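Local atomic coordinates of putative NAD(P)H-flavin oxidoreductase (Neisseria meningitidis serogroup A / serotype 4A, PDB entry 6WT2), a protein that binds FMN and, as an NfsB-like member of the nitroreductase family, probably reduces nitro compounds such as chloramphenicol with NAD(P)H. Residues 15-19 with 157-162; 20-24 with 205-211. All coordinates share one frame; numbering follows the deposited sequence.

Contact 1: residues 15-19 with 157-162; sequences AFKNR and MTGAAM. With FMN (flavin mononucleotide), chain G.
Arg19 lays the near half of its side chain on helix 138-162 before reaching the flavin cofactor: CB rests on Ala161 CB at 3.5 Å, and CD touches Met157 CB at 4.0 Å. A methyl as small as that of Ala161 suits so close an approach of the loop. Bends at chi2 (-141°) and chi3 (42°) then carry the guanidinium to the FMN phosphate, where NH1 and NH2 both donate to O1P at the group's edge; NH2 also makes a weak bond to O3P. NE donates to a water, which in turn donates to Thr158 OG1, so the guanidinium is fixed in rotation from two sides. Asn155 of the second subunit also bonds that hydroxyl, while Thr158 CG2 meets Phe16 CD1 obliquely at 3.5 Å. Asn18 ND2 donates to Ala161 O (3.1 Å, 160°) from above the carbonyl plane, and also bonds Thr5 O of the second subunit. Ala15 CB presses tightly on selenomethionine Met162 CE. A type I beta turn, Phe16 to Arg19, leads from helix 9-16 to the cofactor. Arg214, which also bonds FMN, comes close to Arg19, presumably at the same phosphate, whose negative charge probably offsets the closeness of the two arginines.

Contact 2: residues 20-24 with 205-211; sequences KSCRH and RVQEIAT. With FMN (flavin mononucleotide), chain G.
Ile209 fills the tightly packed part of this contact, its two branches dividing the work: CD1 reaches Cys22 CB at 3.7 Å, and CG2 lies against Lys20 CB at 3.9 Å. A branched apolar residue fits here because one neighbour is the small, buried Cys22 and the other the aliphatic part of a lysine. Lys20 runs past Ile209 in the opposite direction, its chain extended beyond CG, and this stretch delivers the ammonium to two acceptors of the other loop, Ile209 O at 2.7 Å and Thr211 OG1 at 3.0 Å. With chi1 at 172°, Cys22 points SG away from its own N, against CA and CB of Arg205.

Residues 19 to 23 form the Arg-x-Ser-x-Arg sequence familiar at the FMN site of nitroreductases, and the loop runs beside strand 166-170, outermost in this chain's sheet, where Cys22 makes backbone hydrogen bonds with Ser167. Ser21 faces the cofactor, giving the phosphate two bonds, N to O2P and OG to O1P. Arg23 grips the flavin ring instead: NE donates to O2 at 2.8 Å and 165°, NH2 to N1, and Ser21 CB lies over one face of its guanidinium near the rim.

Towards His24 the packing gives way to exposed residues. Val206 N donates to His24 O at 3.0 Å, while a water donates to the same carbonyl and accepts from Gln207 N. Val206 CG1 touches His24 CB at 3.8 Å, and within the second loop Arg205 NE and Glu208 OE2 form a salt bridge with a weak hydrogen bond.

In the fold
Contacts 1 and 2 follow one another along a single stretch, residues 15-24, and their centres lie 13 Å apart on the same side of the chain's centre. Contact 1 ties this stretch to helix 138-162, contact 2 to the loop that follows strand 194-203; the cofactor lies alongside both. The side chains of Arg19 and Ser21, about 4 Å apart between nearest atoms, share the O1P atom of FMN, whereas Arg23 serves the far end of the cofactor, the isoalloxazine. Again between nearest atoms, the side chain of Ser21 is about 7 Å from a bound nicotinic acid. That of Arg19 is about 10 Å from a bound nicotinic acid. The second subunit borders both contacts and packs against contact 1 more extensively.

Contact 1: residues 15-19 with 157-162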
# COMPACT_ATOMS: atom_id res chain seq x y z
N ALA A 15 -4.17 0.65 -19.16
CA ALA A 15 -3.06 -0.24 -18.82
C ALA A 15 -3.18 -0.74 -17.38
O ALA A 15 -2.88 -1.91 -17.09
CB ALA A 15 -1.73 0.47 -19.04
N PHE A 16 -3.63 0.13 -16.46
CA PHE A 16 -3.90 -0.27 -15.08
C PHE A 16 -4.88 -1.44 -15.01
O PHE A 16 -4.73 -2.34 -14.17
CB PHE A 16 -4.44 0.94 -14.32
CG PHE A 16 -4.68 0.73 -12.85
CD1 PHE A 16 -3.72 1.09 -11.92
CD2 PHE A 16 -5.91 0.25 -12.39
CE1 PHE A 16 -3.95 0.93 -10.56
CE2 PHE A 16 -6.16 0.08 -11.03
CZ PHE A 16 -5.17 0.43 -10.11
N LYS A 17 -5.89 -1.45 -15.89
CA LYS A 17 -6.88 -2.53 -15.89
C LYS A 17 -6.31 -3.87 -16.34
O LYS A 17 -7.01 -4.88 -16.23
CB LYS A 17 -8.06 -2.14 -16.77
CG LYS A 17 -8.95 -1.07 -16.17
CD LYS A 17 -10.03 -0.63 -17.14
CE LYS A 17 -10.89 0.49 -16.56
NZ LYS A 17 -12.02 0.80 -17.48
N ASN A 18 -5.06 -3.91 -16.83
CA ASN A 18 -4.42 -5.20 -17.08
C ASN A 18 -4.31 -6.02 -15.81
O ASN A 18 -4.32 -7.25 -15.87
CB ASN A 18 -3.02 -5.01 -17.68
CG ASN A 18 -3.04 -4.34 -19.05
OD1 ASN A 18 -4.07 -4.24 -19.70
ND2 ASN A 18 -1.86 -3.89 -19.49
N ARG A 19 -4.20 -5.37 -14.65
CA ARG A 19 -3.86 -6.11 -13.44
C ARG A 19 -5.05 -6.89 -12.92
O ARG A 19 -6.10 -6.32 -12.61
CB ARG A 19 -3.33 -5.20 -12.33
CG ARG A 19 -2.49 -5.98 -11.30
CD ARG A 19 -2.72 -5.52 -9.85
NE ARG A 19 -4.14 -5.29 -9.59
CZ ARG A 19 -5.01 -6.21 -9.15
NH1 ARG A 19 -4.61 -7.45 -8.89
NH2 ARG A 19 -6.28 -5.88 -8.99
N MSE A 157 3.05 -4.43 -8.59
CA MSE A 157 2.03 -5.18 -9.33
C MSE A 157 1.37 -4.39 -10.45
O MSE A 157 1.11 -4.90 -11.54
CB MSE A 157 0.95 -5.69 -8.38
CG MSE A 157 1.48 -6.72 -7.41
SE MSE A 157 0.03 -7.44 -6.38
CE MSE A 157 -0.66 -5.74 -5.68
N THR A 158 1.09 -3.11 -10.18
CA THR A 158 0.51 -2.26 -11.21
C THR A 158 1.49 -2.06 -12.36
O THR A 158 1.15 -2.26 -13.53
CB THR A 158 0.09 -0.93 -10.61
OG1 THR A 158 -1.01 -1.17 -9.71
CG2 THR A 158 -0.35 0.04 -11.71
N GLY A 159 2.73 -1.68 -12.03
CA GLY A 159 3.72 -1.47 -13.06
C GLY A 159 3.97 -2.72 -13.88
O GLY A 159 4.05 -2.67 -15.10
N ALA A 160 4.13 -3.86 -13.20
CA ALA A 160 4.24 -5.14 -13.91
C ALA A 160 3.09 -5.34 -14.89
O ALA A 160 3.31 -5.65 -16.07
CB ALA A 160 4.25 -6.30 -12.91
N ALA A 161 1.86 -5.19 -14.41
CA ALA A 161 0.69 -5.39 -15.25
C ALA A 161 0.67 -4.43 -16.43
O ALA A 161 0.31 -4.82 -17.55
CB ALA A 161 -0.58 -5.23 -14.42
N MSE A 162 1.08 -3.18 -16.22
CA MSE A 162 1.07 -2.21 -17.31
C MSE A 162 2.00 -2.63 -18.43
O MSE A 162 1.72 -2.36 -19.60
CB MSE A 162 1.44 -0.82 -16.79
CG MSE A 162 0.35 -0.22 -15.93
SE MSE A 162 0.76 1.61 -15.39
CE MSE A 162 0.25 2.50 -17.04
N1 FMN G . -5.37 -14.10 -3.69
C2 FMN G . -5.12 -15.41 -3.43
O2 FMN G . -5.55 -16.27 -4.24
N3 FMN G . -4.40 -15.82 -2.37
C4 FMN G . -3.94 -14.98 -1.44
O4 FMN G . -3.21 -15.35 -0.49
C4A FMN G . -4.19 -13.54 -1.63
N5 FMN G . -3.85 -12.65 -0.69
C5A FMN G . -4.00 -11.32 -0.92
C6 FMN G . -3.34 -10.40 -0.10
C7 FMN G . -3.49 -9.05 -0.33
C7M FMN G . -2.80 -8.03 0.55
C8 FMN G . -4.30 -8.58 -1.49
C8M FMN G . -4.36 -7.10 -1.79
C9 FMN G . -4.90 -9.49 -2.35
C9A FMN G . -4.71 -10.85 -2.14
N10 FMN G . -5.27 -11.79 -3.03
C10 FMN G . -5.06 -13.15 -2.77
C1' FMN G . -6.01 -11.36 -4.23
C2' FMN G . -7.44 -10.91 -3.91
O2' FMN G . -8.31 -12.05 -3.66
C3' FMN G . -7.91 -10.06 -5.09
O3' FMN G . -7.07 -8.88 -5.14
C4' FMN G . -9.36 -9.58 -5.03
O4' FMN G . -10.23 -10.71 -4.94
C5' FMN G . -9.71 -8.75 -6.25
O5' FMN G . -9.49 -9.49 -7.45
P FMN G . -8.53 -8.86 -8.57
O1P FMN G . -7.29 -8.54 -7.76
O2P FMN G . -8.30 -9.89 -9.64
O3P FMN G . -9.16 -7.59 -9.08
O HOH W 1 -3.50 -2.41 -9.80

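Contact 2: residues 20-24 with 205-211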
# COMPACT_ATOMS: atom_id res chain seq x y z
N LYS A 20 -4.88 -8.20 -12.85
CA LYS A 20 -5.87 -9.10 -12.27
C LYS A 20 -5.11 -10.12 -11.46
O LYS A 20 -4.01 -10.53 -11.85
CB LYS A 20 -6.72 -9.80 -13.35
CG LYS A 20 -7.30 -8.85 -14.39
CD LYS A 20 -7.97 -9.62 -15.50
CE LYS A 20 -8.75 -8.71 -16.43
NZ LYS A 20 -9.74 -9.49 -17.22
N SER A 21 -5.65 -10.53 -10.32
CA SER A 21 -4.95 -11.53 -9.53
C SER A 21 -4.91 -12.85 -10.29
O SER A 21 -5.95 -13.35 -10.75
CB SER A 21 -5.61 -11.70 -8.17
OG SER A 21 -5.35 -10.55 -7.38
N CYS A 22 -3.71 -13.40 -10.43
CA CYS A 22 -3.48 -14.62 -11.20
C CYS A 22 -3.01 -15.73 -10.27
O CYS A 22 -1.98 -15.59 -9.60
CB CYS A 22 -2.43 -14.36 -12.28
SG CYS A 22 -1.89 -15.83 -13.17
N ARG A 23 -3.75 -16.84 -10.24
CA ARG A 23 -3.38 -17.95 -9.38
C ARG A 23 -2.66 -19.07 -10.12
O ARG A 23 -2.08 -19.95 -9.46
CB ARG A 23 -4.60 -18.53 -8.66
CG ARG A 23 -5.05 -17.67 -7.49
CD ARG A 23 -5.99 -16.57 -7.94
NE ARG A 23 -6.43 -15.74 -6.82
CZ ARG A 23 -7.41 -14.84 -6.90
NH1 ARG A 23 -8.05 -14.66 -8.04
NH2 ARG A 23 -7.74 -14.13 -5.83
N HIS A 24 -2.64 -19.04 -11.45
CA HIS A 24 -2.15 -20.15 -12.26
C HIS A 24 -1.34 -19.59 -13.41
O HIS A 24 -1.90 -18.98 -14.33
CB HIS A 24 -3.30 -21.01 -12.78
CG HIS A 24 -4.18 -21.53 -11.69
ND1 HIS A 24 -3.81 -22.58 -10.89
CD2 HIS A 24 -5.40 -21.13 -11.26
CE1 HIS A 24 -4.77 -22.83 -10.02
NE2 HIS A 24 -5.75 -21.96 -10.22
N ARG A 205 0.16 -15.45 -17.18
CA ARG A 205 -1.02 -16.24 -16.87
C ARG A 205 -1.17 -17.41 -17.84
O ARG A 205 -0.83 -17.33 -19.02
CB ARG A 205 -2.28 -15.37 -16.92
CG ARG A 205 -2.66 -14.91 -18.31
CD ARG A 205 -3.65 -13.75 -18.26
NE ARG A 205 -3.95 -13.25 -19.59
CZ ARG A 205 -3.34 -12.20 -20.15
NH1 ARG A 205 -2.41 -11.55 -19.48
NH2 ARG A 205 -3.67 -11.81 -21.37
N VAL A 206 -1.69 -18.52 -17.33
CA VAL A 206 -1.86 -19.70 -18.17
C VAL A 206 -3.18 -19.66 -18.93
O VAL A 206 -3.29 -20.29 -19.99
CB VAL A 206 -1.74 -20.99 -17.33
CG1 VAL A 206 -3.02 -21.27 -16.57
CG2 VAL A 206 -1.36 -22.17 -18.21
N GLN A 207 -4.18 -18.92 -18.45
CA GLN A 207 -5.47 -18.84 -19.11
C GLN A 207 -6.04 -17.44 -18.91
O GLN A 207 -5.46 -16.61 -18.20
CB GLN A 207 -6.43 -19.91 -18.57
CG GLN A 207 -6.67 -19.83 -17.07
CD GLN A 207 -7.39 -21.05 -16.53
OE1 GLN A 207 -7.50 -22.07 -17.21
NE2 GLN A 207 -7.89 -20.95 -15.30
N GLU A 208 -7.17 -17.18 -19.54
CA GLU A 208 -7.79 -15.88 -19.36
C GLU A 208 -8.35 -15.75 -17.95
O GLU A 208 -8.76 -16.73 -17.33
CB GLU A 208 -8.88 -15.64 -20.41
CG GLU A 208 -8.29 -15.23 -21.76
CD GLU A 208 -7.08 -14.30 -21.59
OE1 GLU A 208 -7.27 -13.13 -21.17
OE2 GLU A 208 -5.94 -14.73 -21.84
N ILE A 209 -8.31 -14.54 -17.43
CA ILE A 209 -8.80 -14.23 -16.10
C ILE A 209 -9.94 -13.22 -16.24
O ILE A 209 -9.77 -12.17 -16.87
CB ILE A 209 -7.69 -13.67 -15.20
CG1 ILE A 209 -6.52 -14.66 -15.11
CG2 ILE A 209 -8.24 -13.32 -13.82
CD1 ILE A 209 -5.23 -14.01 -14.66
N ALA A 210 -11.08 -13.53 -15.65
CA ALA A 210 -12.21 -12.61 -15.67
C ALA A 210 -11.95 -11.42 -14.74
O ALA A 210 -11.39 -11.58 -13.66
CB ALA A 210 -13.49 -13.32 -15.25
N THR A 211 -12.37 -10.23 -15.19
CA THR A 211 -12.30 -9.04 -14.35
C THR A 211 -13.19 -9.21 -13.13
O THR A 211 -14.35 -9.61 -13.25
CB THR A 211 -12.74 -7.81 -15.14
OG1 THR A 211 -11.99 -7.73 -16.35
CG2 THR A 211 -12.52 -6.55 -14.32
N1 FMN G . -5.37 -14.10 -3.69
C2 FMN G . -5.12 -15.41 -3.43
O2 FMN G . -5.55 -16.27 -4.24
N3 FMN G . -4.40 -15.82 -2.37
C4 FMN G . -3.94 -14.98 -1.44
O4 FMN G . -3.21 -15.35 -0.49
C4A FMN G . -4.19 -13.54 -1.63
N5 FMN G . -3.85 -12.65 -0.69
C5A FMN G . -4.00 -11.32 -0.92
C6 FMN G . -3.34 -10.40 -0.10
C7 FMN G . -3.49 -9.05 -0.33
C7M FMN G . -2.80 -8.03 0.55
C8 FMN G . -4.30 -8.58 -1.49
C8M FMN G . -4.36 -7.10 -1.79
C9 FMN G . -4.90 -9.49 -2.35
C9A FMN G . -4.71 -10.85 -2.14
N10 FMN G . -5.27 -11.79 -3.03
C10 FMN G . -5.06 -13.15 -2.77
C1' FMN G . -6.01 -11.36 -4.23
C2' FMN G . -7.44 -10.91 -3.91
O2' FMN G . -8.31 -12.05 -3.66
C3' FMN G . -7.91 -10.06 -5.09
O3' FMN G . -7.07 -8.88 -5.14
C4' FMN G . -9.36 -9.58 -5.03
O4' FMN G . -10.23 -10.71 -4.94
C5' FMN G . -9.71 -8.75 -6.25
O5' FMN G . -9.49 -9.49 -7.45
P FMN G . -8.53 -8.86 -8.57
O1P FMN G . -7.29 -8.54 -7.76
O2P FMN G . -8.30 -9.89 -9.64
O3P FMN G . -9.16 -7.59 -9.08
O HOH W 2 -4.18 -17.96 -15.54